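Local coordinates for ORF14 (PDB 2WPX), which is a tandem GNAT-fold protein of clavulanic acid biosynthesis that binds acetyl-CoA and probably acts as an acyltransferase, at residues E19-W24 with D45-L50; D26-A31 with V87-V92; R37-C42 with T258-Y263; L59-V64 with A73-L78. One frame throughout, in Å; residues are numbered along the deposited sequence.

Interaction 1: E19-W24 with D45-L50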
# COMPACT_ATOMS: atom_id res chain seq x y z
N GLU A 19 21.30 12.65 10.04
CA GLU A 19 20.63 13.60 10.92
C GLU A 19 19.23 13.91 10.45
O GLU A 19 18.29 13.77 11.24
CB GLU A 19 21.43 14.90 11.14
CG GLU A 19 20.67 15.94 11.98
CD GLU A 19 20.66 15.61 13.49
OE1 GLU A 19 19.58 15.21 13.99
OE2 GLU A 19 21.74 15.78 14.17
N THR A 20 19.10 14.33 9.18
CA THR A 20 17.78 14.57 8.55
C THR A 20 16.92 13.29 8.45
O THR A 20 15.73 13.34 8.75
CB THR A 20 17.86 15.29 7.15
OG1 THR A 20 18.72 16.41 7.24
CG2 THR A 20 16.51 15.85 6.73
N VAL A 21 17.49 12.16 8.07
CA VAL A 21 16.68 10.93 8.08
C VAL A 21 16.14 10.59 9.45
O VAL A 21 14.97 10.23 9.57
CB VAL A 21 17.42 9.67 7.57
CG1 VAL A 21 16.51 8.48 7.68
CG2 VAL A 21 17.87 9.86 6.13
N GLY A 22 17.00 10.66 10.47
CA GLY A 22 16.60 10.43 11.86
C GLY A 22 15.41 11.27 12.32
O GLY A 22 14.46 10.74 12.91
N GLN A 23 15.47 12.57 12.06
CA GLN A 23 14.33 13.47 12.26
C GLN A 23 13.08 13.10 11.51
O GLN A 23 12.00 13.22 12.03
CB GLN A 23 14.71 14.95 11.99
CG GLN A 23 15.26 15.55 13.31
CD GLN A 23 15.82 16.94 13.16
OE1 GLN A 23 15.11 17.86 12.76
NE2 GLN A 23 17.10 17.11 13.50
N TRP A 24 13.21 12.73 10.27
CA TRP A 24 12.06 12.29 9.49
C TRP A 24 11.41 11.02 10.09
O TRP A 24 10.16 10.91 10.23
CB TRP A 24 12.55 12.04 8.07
CG TRP A 24 11.59 11.51 7.19
CD1 TRP A 24 10.47 12.13 6.76
CD2 TRP A 24 11.65 10.25 6.51
NE1 TRP A 24 9.79 11.31 5.88
CE2 TRP A 24 10.52 10.16 5.69
CE3 TRP A 24 12.53 9.17 6.55
CZ2 TRP A 24 10.25 9.03 4.89
CZ3 TRP A 24 12.28 8.07 5.74
CH2 TRP A 24 11.12 8.00 4.95
N ASP A 45 12.03 -0.43 6.69
CA ASP A 45 11.12 -0.15 5.56
C ASP A 45 11.27 1.29 5.07
O ASP A 45 11.48 1.55 3.87
CB ASP A 45 9.70 -0.44 6.02
CG ASP A 45 8.67 -0.25 4.95
OD1 ASP A 45 7.51 0.03 5.32
OD2 ASP A 45 8.98 -0.42 3.74
N MET A 46 11.17 2.26 5.99
CA MET A 46 11.16 3.66 5.56
C MET A 46 12.45 4.11 4.88
O MET A 46 12.42 4.75 3.84
CB MET A 46 10.81 4.62 6.69
CG MET A 46 9.39 4.52 7.21
SD MET A 46 7.98 4.45 6.06
CE MET A 46 8.34 5.73 4.99
N VAL A 47 13.57 3.79 5.52
CA VAL A 47 14.84 4.22 5.02
C VAL A 47 15.11 3.53 3.71
O VAL A 47 15.65 4.13 2.79
CB VAL A 47 16.00 3.98 6.04
CG1 VAL A 47 17.38 4.29 5.35
CG2 VAL A 47 15.78 4.82 7.33
N GLY A 48 14.71 2.27 3.59
CA GLY A 48 14.89 1.61 2.33
C GLY A 48 13.95 2.23 1.32
O GLY A 48 14.25 2.18 0.13
N SER A 49 12.82 2.80 1.78
CA SER A 49 11.91 3.43 0.82
C SER A 49 12.52 4.69 0.16
O SER A 49 11.98 5.20 -0.85
CB SER A 49 10.56 3.79 1.43
OG SER A 49 10.64 5.00 2.18
N LEU A 50 13.64 5.16 0.67
CA LEU A 50 14.32 6.31 0.06
C LEU A 50 15.32 5.84 -0.99
O LEU A 50 15.67 6.61 -1.89
CB LEU A 50 15.10 7.13 1.11
CG LEU A 50 14.32 7.76 2.25
CD1 LEU A 50 15.34 8.26 3.32
CD2 LEU A 50 13.42 8.90 1.74
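Trp24 pushes the six-membered end of its indole between Met46 and Leu50 of the neighbouring helix. Its CG is anti to the backbone N (chi1 175°), and from there the indole reaches the other helix. CH2 lies 3.6 Å from CE of Met46, whose chain is bent at both chi2 and chi3 and crosses the indole at about a right angle. The same ring carbon is 3.7 Å from the Met46 backbone O, which sits at the ring edge, in its plane. Leu50 comes obliquely from the other side of the ring plane to the same outer end, CD1 standing 3.9 Å from Trp24 CZ3. One turn back, Val21 carries the rest of the contact: its CG1 packs 3.7 Å from Val47 CG2, the two side chains crossing at about a right angle, while its CG2 meets Leu50 CD1 tip to tip at 4.1 Å. No hydrogen bond joins the two segments, so the interface is apolar packing between helices whose axes stay 11.2 Å apart and run 130° from each other. Around this first shell, Trp24 and Leu50 also rest on Arg75 of strand 69-79, and Arg75 NH1 is hydrogen-bonded to Ser49 OG, joining helix 43-51 to the sheet. At the other end of that helix segment, Asp45 forms salt bridges to Arg231 and Arg233, residues of the second GNAT half. The arrangement is that of the GNAT fold, where two helices following the first strand pack against each other and on one face of the N-terminal antiparallel strands.

Interaction 2: D26-A31 with V87-V92. With ACO (acetyl coenzyme *a), chain C.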
# COMPACT_ATOMS: atom_id res chain seq x y z
N ASP A 26 11.59 10.09 13.20
CA ASP A 26 10.91 10.61 14.37
C ASP A 26 9.61 11.36 14.12
O ASP A 26 8.65 11.22 14.84
CB ASP A 26 11.86 11.50 15.14
CG ASP A 26 13.00 10.72 15.72
OD1 ASP A 26 14.03 11.32 16.11
OD2 ASP A 26 12.85 9.47 15.78
N LEU A 27 9.61 12.24 13.14
CA LEU A 27 8.38 12.89 12.78
C LEU A 27 7.30 11.85 12.51
O LEU A 27 6.14 12.02 12.91
CB LEU A 27 8.61 13.68 11.51
CG LEU A 27 7.38 14.31 10.82
CD1 LEU A 27 6.95 15.45 11.70
CD2 LEU A 27 7.71 14.77 9.40
N MET A 28 7.65 10.78 11.80
CA MET A 28 6.65 9.78 11.45
C MET A 28 6.17 9.02 12.69
O MET A 28 4.96 8.88 12.90
CB MET A 28 7.12 8.83 10.33
CG MET A 28 7.08 9.47 8.95
SD MET A 28 7.61 8.32 7.68
CE MET A 28 9.31 8.02 8.17
N ALA A 29 7.11 8.50 13.48
CA ALA A 29 6.78 7.79 14.72
C ALA A 29 5.85 8.62 15.61
O ALA A 29 4.88 8.10 16.19
CB ALA A 29 8.07 7.46 15.49
N LEU A 30 6.13 9.91 15.73
CA LEU A 30 5.27 10.79 16.53
C LEU A 30 3.91 11.05 15.89
O LEU A 30 2.91 11.00 16.60
CB LEU A 30 6.00 12.07 16.91
CG LEU A 30 5.51 13.12 17.90
CD1 LEU A 30 4.38 13.94 17.29
CD2 LEU A 30 5.09 12.59 19.29
N ALA A 31 3.84 11.32 14.59
CA ALA A 31 2.51 11.57 13.96
C ALA A 31 1.65 10.32 13.97
O ALA A 31 0.43 10.42 14.02
CB ALA A 31 2.61 12.12 12.49
N VAL A 87 1.29 12.02 -4.58
CA VAL A 87 1.76 12.41 -3.26
C VAL A 87 1.87 11.21 -2.36
O VAL A 87 0.88 10.75 -1.86
CB VAL A 87 0.86 13.50 -2.62
CG1 VAL A 87 1.40 13.87 -1.24
CG2 VAL A 87 0.85 14.72 -3.53
N ASP A 88 3.07 10.69 -2.15
CA ASP A 88 3.17 9.48 -1.35
C ASP A 88 3.23 9.84 0.12
O ASP A 88 2.98 8.99 0.96
CB ASP A 88 4.38 8.67 -1.73
CG ASP A 88 4.08 7.65 -2.80
OD1 ASP A 88 5.06 7.03 -3.26
OD2 ASP A 88 2.89 7.41 -3.16
N GLN A 89 3.54 11.11 0.41
CA GLN A 89 3.56 11.59 1.77
C GLN A 89 3.45 13.09 1.82
O GLN A 89 4.22 13.80 1.16
CB GLN A 89 4.81 11.11 2.56
CG GLN A 89 4.85 11.61 4.00
CD GLN A 89 6.13 11.20 4.75
OE1 GLN A 89 6.10 10.35 5.66
NE2 GLN A 89 7.25 11.78 4.37
N LEU A 90 2.51 13.58 2.61
CA LEU A 90 2.47 14.99 2.97
C LEU A 90 2.09 15.07 4.46
O LEU A 90 0.93 14.91 4.82
CB LEU A 90 1.44 15.75 2.08
CG LEU A 90 1.54 17.28 2.10
CD1 LEU A 90 0.95 17.91 0.86
CD2 LEU A 90 0.91 17.91 3.42
N LEU A 91 3.06 15.35 5.32
CA LEU A 91 2.89 15.18 6.75
C LEU A 91 3.42 16.42 7.55
O LEU A 91 4.50 16.96 7.26
CB LEU A 91 3.64 13.90 7.17
CG LEU A 91 3.58 13.33 8.60
CD1 LEU A 91 4.27 12.02 8.72
CD2 LEU A 91 4.30 14.26 9.51
N VAL A 92 2.64 16.88 8.51
CA VAL A 92 3.01 18.06 9.28
C VAL A 92 3.06 17.60 10.74
O VAL A 92 2.20 16.83 11.18
CB VAL A 92 2.00 19.21 9.01
CG1 VAL A 92 2.17 20.38 9.97
CG2 VAL A 92 2.15 19.74 7.59
N1A ACO C . -9.87 20.28 10.26
C2A ACO C . -10.52 21.09 9.44
N3A ACO C . -9.93 21.81 8.47
C4A ACO C . -8.62 21.70 8.27
C5A ACO C . -7.91 20.85 9.10
C6A ACO C . -8.55 20.13 10.10
N6A ACO C . -7.85 19.31 10.88
N7A ACO C . -6.64 20.90 8.74
C8A ACO C . -6.55 21.71 7.69
N9A ACO C . -7.73 22.20 7.41
C1B ACO C . -7.90 23.15 6.29
C2B ACO C . -8.22 24.60 6.67
O2B ACO C . -8.79 25.23 5.53
C3B ACO C . -6.85 25.15 6.87
O3B ACO C . -6.76 26.52 6.56
P3B ACO C . -6.89 27.56 7.77
O7A ACO C . -6.67 29.15 7.46
O8A ACO C . -7.80 27.07 8.93
O9A ACO C . -8.26 27.80 7.19
C4B ACO C . -6.05 24.53 5.72
O4B ACO C . -6.64 23.22 5.49
C5B ACO C . -4.87 24.66 6.71
O5B ACO C . -3.86 23.95 6.31
P1A ACO C . -2.50 24.13 6.95
O1A ACO C . -1.50 24.41 5.73
O2A ACO C . -2.36 25.06 8.15
O3A ACO C . -2.48 22.72 7.62
P2A ACO C . -1.49 21.68 8.26
O4A ACO C . -2.10 21.51 9.70
O5A ACO C . -0.07 22.09 8.36
O6A ACO C . -1.95 20.34 7.42
CBP ACO C . -2.66 18.01 7.31
CCP ACO C . -1.47 18.99 7.40
CDP ACO C . -3.58 19.21 7.18
CEP ACO C . -2.07 17.50 6.04
CAP ACO C . -2.23 17.46 8.69
OAP ACO C . -3.40 17.12 9.35
C9P ACO C . -1.42 16.15 8.55
O9P ACO C . -0.20 16.18 8.43
N8P ACO C . -2.09 15.03 8.79
C7P ACO C . -1.48 13.69 8.68
C6P ACO C . -1.03 13.58 7.23
C5P ACO C . -2.16 13.58 6.21
O5P ACO C . -3.24 13.05 6.41
N4P ACO C . -1.86 14.16 5.08
C3P ACO C . -2.76 14.07 3.95
C2P ACO C . -3.23 15.43 3.49
S1P ACO C . -4.30 14.98 2.10
C ACO C . -3.31 15.53 0.82
O ACO C . -2.11 15.73 1.05
CH3 ACO C . -3.99 15.78 -0.52
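Leu91 reaches from its strand to helix 18-33 and meets Leu27, Met28 and Ala31 there. From CB, CG is anti to the backbone N (chi1 -174°), and this first branch point lies 4.2 Å from Ala31 CB. Beyond it the side chain forks. CD1 goes to Met28, 3.8 Å from its CG, with the two side chains crossing at about a right angle. CD2 meets Leu27 tip to tip and very tightly, at 3.3 Å from CG. Ala31 CB stands near both branches, 4.0 Å from CD2. Met28 also lies against the end of Gln89, two residues earlier on the strand and on the same side. Leu90 and Val92 alternate away from this helix and face helix 101-115. Their backbone holds the cofactor: N4P of acetyl-CoA donates to Leu90 O at 2.9 Å, and Val92 N donates to its O9P, also at 2.9 Å, so the pantetheine arm runs beside the strand and pairs with its backbone much as another strand would. A classic beta bulge at Asp88 and Gln89, opposite Arg75, precedes this run. Strand, bulge and the following phosphate-binding loop, where Gly100 and Gly102 bind the cofactor through backbone N, form the acetyl-CoA site of the GNAT fold.

Interaction 3: R37-C42 with T258-Y263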
# COMPACT_ATOMS: atom_id res chain seq x y z
N ARG A 37 -5.54 4.39 12.33
CA ARG A 37 -5.13 3.08 12.76
C ARG A 37 -4.05 2.58 11.79
O ARG A 37 -4.23 2.60 10.57
CB ARG A 37 -6.35 2.16 12.75
CG ARG A 37 -6.04 0.81 13.31
CD ARG A 37 -7.23 -0.05 13.24
NE ARG A 37 -6.91 -1.35 13.80
CZ ARG A 37 -7.82 -2.28 14.01
NH1 ARG A 37 -9.07 -2.04 13.69
NH2 ARG A 37 -7.48 -3.44 14.53
N ALA A 38 -2.90 2.18 12.32
CA ALA A 38 -1.83 1.78 11.43
C ALA A 38 -0.76 1.01 12.13
O ALA A 38 -0.56 1.19 13.34
CB ALA A 38 -1.20 3.05 10.65
N ALA A 39 -0.04 0.15 11.39
CA ALA A 39 1.18 -0.41 11.95
C ALA A 39 2.14 0.78 12.09
O ALA A 39 2.20 1.59 11.20
CB ALA A 39 1.76 -1.45 11.01
N PRO A 40 2.85 0.89 13.22
CA PRO A 40 3.97 1.86 13.36
C PRO A 40 4.93 1.77 12.17
O PRO A 40 5.10 0.71 11.58
CB PRO A 40 4.71 1.42 14.63
CG PRO A 40 3.61 0.57 15.44
CD PRO A 40 2.71 -0.02 14.38
N PRO A 41 5.53 2.88 11.81
CA PRO A 41 6.48 2.91 10.71
C PRO A 41 7.62 2.06 11.12
O PRO A 41 8.00 2.11 12.26
CB PRO A 41 6.91 4.37 10.66
CG PRO A 41 5.80 5.11 11.27
CD PRO A 41 5.28 4.21 12.38
N CYS A 42 8.07 1.20 10.21
CA CYS A 42 9.30 0.44 10.37
C CYS A 42 10.45 1.23 9.71
O CYS A 42 10.43 1.51 8.50
CB CYS A 42 9.13 -0.94 9.71
SG CYS A 42 10.62 -1.83 9.42
N THR A 258 10.30 -5.94 8.58
CA THR A 258 11.25 -6.31 9.60
C THR A 258 10.67 -5.95 10.97
O THR A 258 10.64 -6.77 11.87
CB THR A 258 12.65 -5.66 9.38
OG1 THR A 258 13.25 -6.19 8.21
CG2 THR A 258 13.61 -5.98 10.56
N GLY A 259 10.20 -4.74 11.12
CA GLY A 259 9.65 -4.26 12.40
C GLY A 259 8.21 -4.72 12.60
O GLY A 259 7.54 -5.16 11.64
N ASN A 260 7.72 -4.58 13.84
CA ASN A 260 6.32 -4.81 14.16
C ASN A 260 5.94 -6.27 14.01
O ASN A 260 5.19 -6.60 13.10
CB ASN A 260 5.42 -3.98 13.21
CG ASN A 260 5.71 -2.51 13.30
OD1 ASN A 260 5.70 -1.80 12.29
ND2 ASN A 260 5.94 -2.02 14.53
N PRO A 261 6.45 -7.15 14.89
CA PRO A 261 6.19 -8.59 14.79
C PRO A 261 4.72 -8.97 14.78
O PRO A 261 4.37 -10.08 14.36
CB PRO A 261 6.84 -9.16 16.07
CG PRO A 261 7.87 -8.06 16.52
CD PRO A 261 7.28 -6.77 16.06
N ALA A 262 3.87 -8.12 15.33
CA ALA A 262 2.44 -8.38 15.41
C ALA A 262 1.64 -7.92 14.18
O ALA A 262 0.44 -8.11 14.14
CB ALA A 262 1.85 -7.68 16.71
N TYR A 263 2.26 -7.29 13.21
CA TYR A 263 1.47 -6.76 12.10
C TYR A 263 1.86 -7.41 10.78
O TYR A 263 2.99 -7.77 10.57
CB TYR A 263 1.65 -5.24 11.97
CG TYR A 263 1.03 -4.42 13.06
CD1 TYR A 263 -0.11 -3.64 12.81
CD2 TYR A 263 1.56 -4.42 14.36
CE1 TYR A 263 -0.67 -2.88 13.75
CE2 TYR A 263 0.99 -3.62 15.35
CZ TYR A 263 -0.13 -2.87 15.01
OH TYR A 263 -0.72 -2.09 15.93
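Tyr263 holds CG anti to its own carbonyl carbon (chi1 -70°), and the ring beyond it turns one face to Ala39 and Pro40. Across the way Cys42 holds SG anti to its backbone N (chi1 164°), aimed at Gly259. That face of the tyrosine is covered by the backbone and ring carbons of the other loop: Ala39 CA is 3.9 Å from the Tyr263 ring centroid and Pro40 CD 4.3 Å from the same centroid, the proline carbon offset toward the rim. Both are CH-pi contacts. Ala39 CB adds a close touch of 3.4 Å to Tyr263 CD1. Next to it, the amide end of Asn260 lies against the Pro40 ring and its carbonyl. At the far end of the loop, Gly259 N donates a weak hydrogen bond to Cys42 SG, 3.4 Å away; glycine has no side chain on the surface that faces the sulphur, and SG also lies 4.0 Å from its CA. Cys42 is at the same time the N-cap of helix 43-51, its side chain capping a backbone N there. Asn260 to Tyr263 form a type I beta turn, closed by Tyr263 N to Asn260 O at 3.0 Å, which brings Asn260 and Tyr263 together against one proline-rich loop. Beyond the pair of loops, Arg37 makes cation-pi contacts with Trp160 and Tyr325. This is a surface junction of the tandem architecture: the loop between the two helices of the first GNAT domain rests on a strand-connecting turn of the second.

Interaction 4: L59-V64 with A73-L78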
# COMPACT_ATOMS: atom_id res chain seq x y z
N LEU A 59 11.66 9.12 -7.45
CA LEU A 59 11.22 9.79 -6.20
C LEU A 59 11.79 11.18 -6.08
O LEU A 59 12.92 11.44 -6.52
CB LEU A 59 11.65 9.03 -4.97
CG LEU A 59 11.47 7.53 -5.09
CD1 LEU A 59 12.21 6.87 -4.00
CD2 LEU A 59 9.95 7.21 -4.97
N ASP A 60 11.04 12.08 -5.47
CA ASP A 60 11.51 13.43 -5.25
C ASP A 60 11.09 13.72 -3.76
O ASP A 60 9.92 14.12 -3.48
CB ASP A 60 10.85 14.37 -6.26
CG ASP A 60 11.55 15.71 -6.38
OD1 ASP A 60 12.17 16.13 -5.39
OD2 ASP A 60 11.50 16.36 -7.45
N ASP A 61 11.99 13.47 -2.82
CA ASP A 61 11.64 13.49 -1.37
C ASP A 61 12.15 14.74 -0.67
O ASP A 61 13.31 15.13 -0.82
CB ASP A 61 12.21 12.26 -0.69
CG ASP A 61 11.63 11.00 -1.24
OD1 ASP A 61 10.46 11.09 -1.68
OD2 ASP A 61 12.31 9.94 -1.27
N TRP A 62 11.30 15.38 0.11
CA TRP A 62 11.71 16.58 0.81
C TRP A 62 11.28 16.60 2.27
O TRP A 62 10.28 15.97 2.67
CB TRP A 62 11.04 17.74 0.12
CG TRP A 62 11.56 17.95 -1.25
CD1 TRP A 62 11.24 17.26 -2.40
CD2 TRP A 62 12.51 18.93 -1.63
NE1 TRP A 62 11.93 17.78 -3.48
CE2 TRP A 62 12.72 18.80 -3.03
CE3 TRP A 62 13.18 19.95 -0.92
CZ2 TRP A 62 13.60 19.62 -3.73
CZ3 TRP A 62 14.04 20.78 -1.62
CH2 TRP A 62 14.25 20.60 -3.01
N VAL A 63 12.04 17.32 3.09
CA VAL A 63 11.53 17.75 4.38
C VAL A 63 11.42 19.25 4.47
O VAL A 63 12.02 20.00 3.67
CB VAL A 63 12.37 17.19 5.57
CG1 VAL A 63 12.22 15.69 5.67
CG2 VAL A 63 13.82 17.64 5.48
N VAL A 64 10.67 19.72 5.46
CA VAL A 64 10.64 21.16 5.71
C VAL A 64 11.11 21.44 7.15
O VAL A 64 10.74 20.73 8.09
CB VAL A 64 9.30 21.82 5.34
CG1 VAL A 64 8.17 21.38 6.27
CG2 VAL A 64 9.47 23.34 5.32
N ALA A 73 7.15 16.91 5.89
CA ALA A 73 7.82 16.12 4.87
C ALA A 73 6.89 16.05 3.69
O ALA A 73 5.69 15.98 3.86
CB ALA A 73 8.10 14.74 5.40
N LEU A 74 7.44 16.11 2.50
CA LEU A 74 6.67 15.90 1.29
C LEU A 74 7.34 14.85 0.41
O LEU A 74 8.48 14.99 0.12
CB LEU A 74 6.63 17.20 0.48
CG LEU A 74 6.11 17.14 -0.95
CD1 LEU A 74 4.60 16.96 -0.97
CD2 LEU A 74 6.54 18.42 -1.71
N ARG A 75 6.63 13.84 -0.05
CA ARG A 75 7.26 12.84 -0.91
C ARG A 75 6.42 12.69 -2.16
O ARG A 75 5.22 12.43 -2.07
CB ARG A 75 7.38 11.49 -0.19
CG ARG A 75 8.13 11.53 1.18
CD ARG A 75 8.69 10.10 1.59
NE ARG A 75 9.60 9.51 0.57
CZ ARG A 75 9.94 8.22 0.56
NH1 ARG A 75 9.47 7.42 1.51
NH2 ARG A 75 10.73 7.74 -0.39
N LEU A 76 7.04 12.85 -3.33
CA LEU A 76 6.37 12.59 -4.58
C LEU A 76 6.87 11.35 -5.23
O LEU A 76 8.06 11.07 -5.18
CB LEU A 76 6.61 13.72 -5.57
CG LEU A 76 5.86 15.00 -5.28
CD1 LEU A 76 5.81 15.80 -6.56
CD2 LEU A 76 4.46 14.77 -4.69
N ALA A 77 5.98 10.64 -5.90
CA ALA A 77 6.43 9.51 -6.75
C ALA A 77 6.07 9.89 -8.14
O ALA A 77 4.96 10.33 -8.40
CB ALA A 77 5.73 8.17 -6.33
N LEU A 78 7.04 9.76 -9.05
CA LEU A 78 6.81 10.16 -10.43
C LEU A 78 6.89 8.94 -11.31
O LEU A 78 7.98 8.44 -11.58
CB LEU A 78 7.86 11.19 -10.90
CG LEU A 78 7.95 12.58 -10.22
CD1 LEU A 78 6.64 13.30 -10.09
CD2 LEU A 78 8.65 12.48 -8.92
O HOH W 1 8.66 9.73 -3.21
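Asp61 and Arg75 face each other as a non-hydrogen-bonded pair of the antiparallel hairpin, with their side chains on the same side of the sheet as Leu59, Val63 and Ala73. The arginine chain bends at chi3 (57°), which brings NE back toward the carboxylate, and the guanidinium then grips it side-on with two nitrogens. NE donates to Asp61 OD1 at 2.9 Å in a nearly straight bond lying in the guanidinium plane, and NH2 donates to OD2 at 2.8 Å. The flat groups do not share a plane: carboxylate and guanidinium stand 80° apart, so both oxygens are approached from above the carboxylate plane. Leu59 lies side by side with Arg75, pointing the same way, its CD1 4.0 Å from NH2 at the guanidinium edge. A water gives one hydrogen to Asp61 OD1, 2.7 Å away, and another to Leu76 O. The opposite side of the sheet carries Asp60, Trp62, Leu74 and Leu76. There Trp62 CB packs 4.5 Å from Leu74 CB, and the indole, leading away from the hairpin partner, meets His108 edge-to-face. Backbone bonds run in pairs between Asp60 and Leu76 and between Trp62 and Leu74; Trp62 N reaches Leu74 O at 2.8 Å. Because both Asp61 and Arg75 are buried, the two-point grip probably offsets their charges within the fold, and the water on OD1 gives the carboxylate a further donor. The chemistry thus implies a charged pair held in fixed orientation between two neighbouring strands, over and above the backbone pairing.

From the N terminus, helix 18-33 opens interaction 1 at 19-24 and interaction 2 at 26-31, and the loop after it opens interaction 3 at 37-42. Interaction 1 closes first, at 45-50, so it crosses both of the others. Interaction 4 then opens and closes within the hairpin 57-79, in series with interaction 1 and nested inside the loops closed by interactions 2 and 3. Interaction 2 closes at 87-92, on the strand beside 69-79, joining helix and sheet at the cofactor site. Interaction 3, which interaction 2 crosses, closes last at 258-263, tying the first GNAT domain to the second.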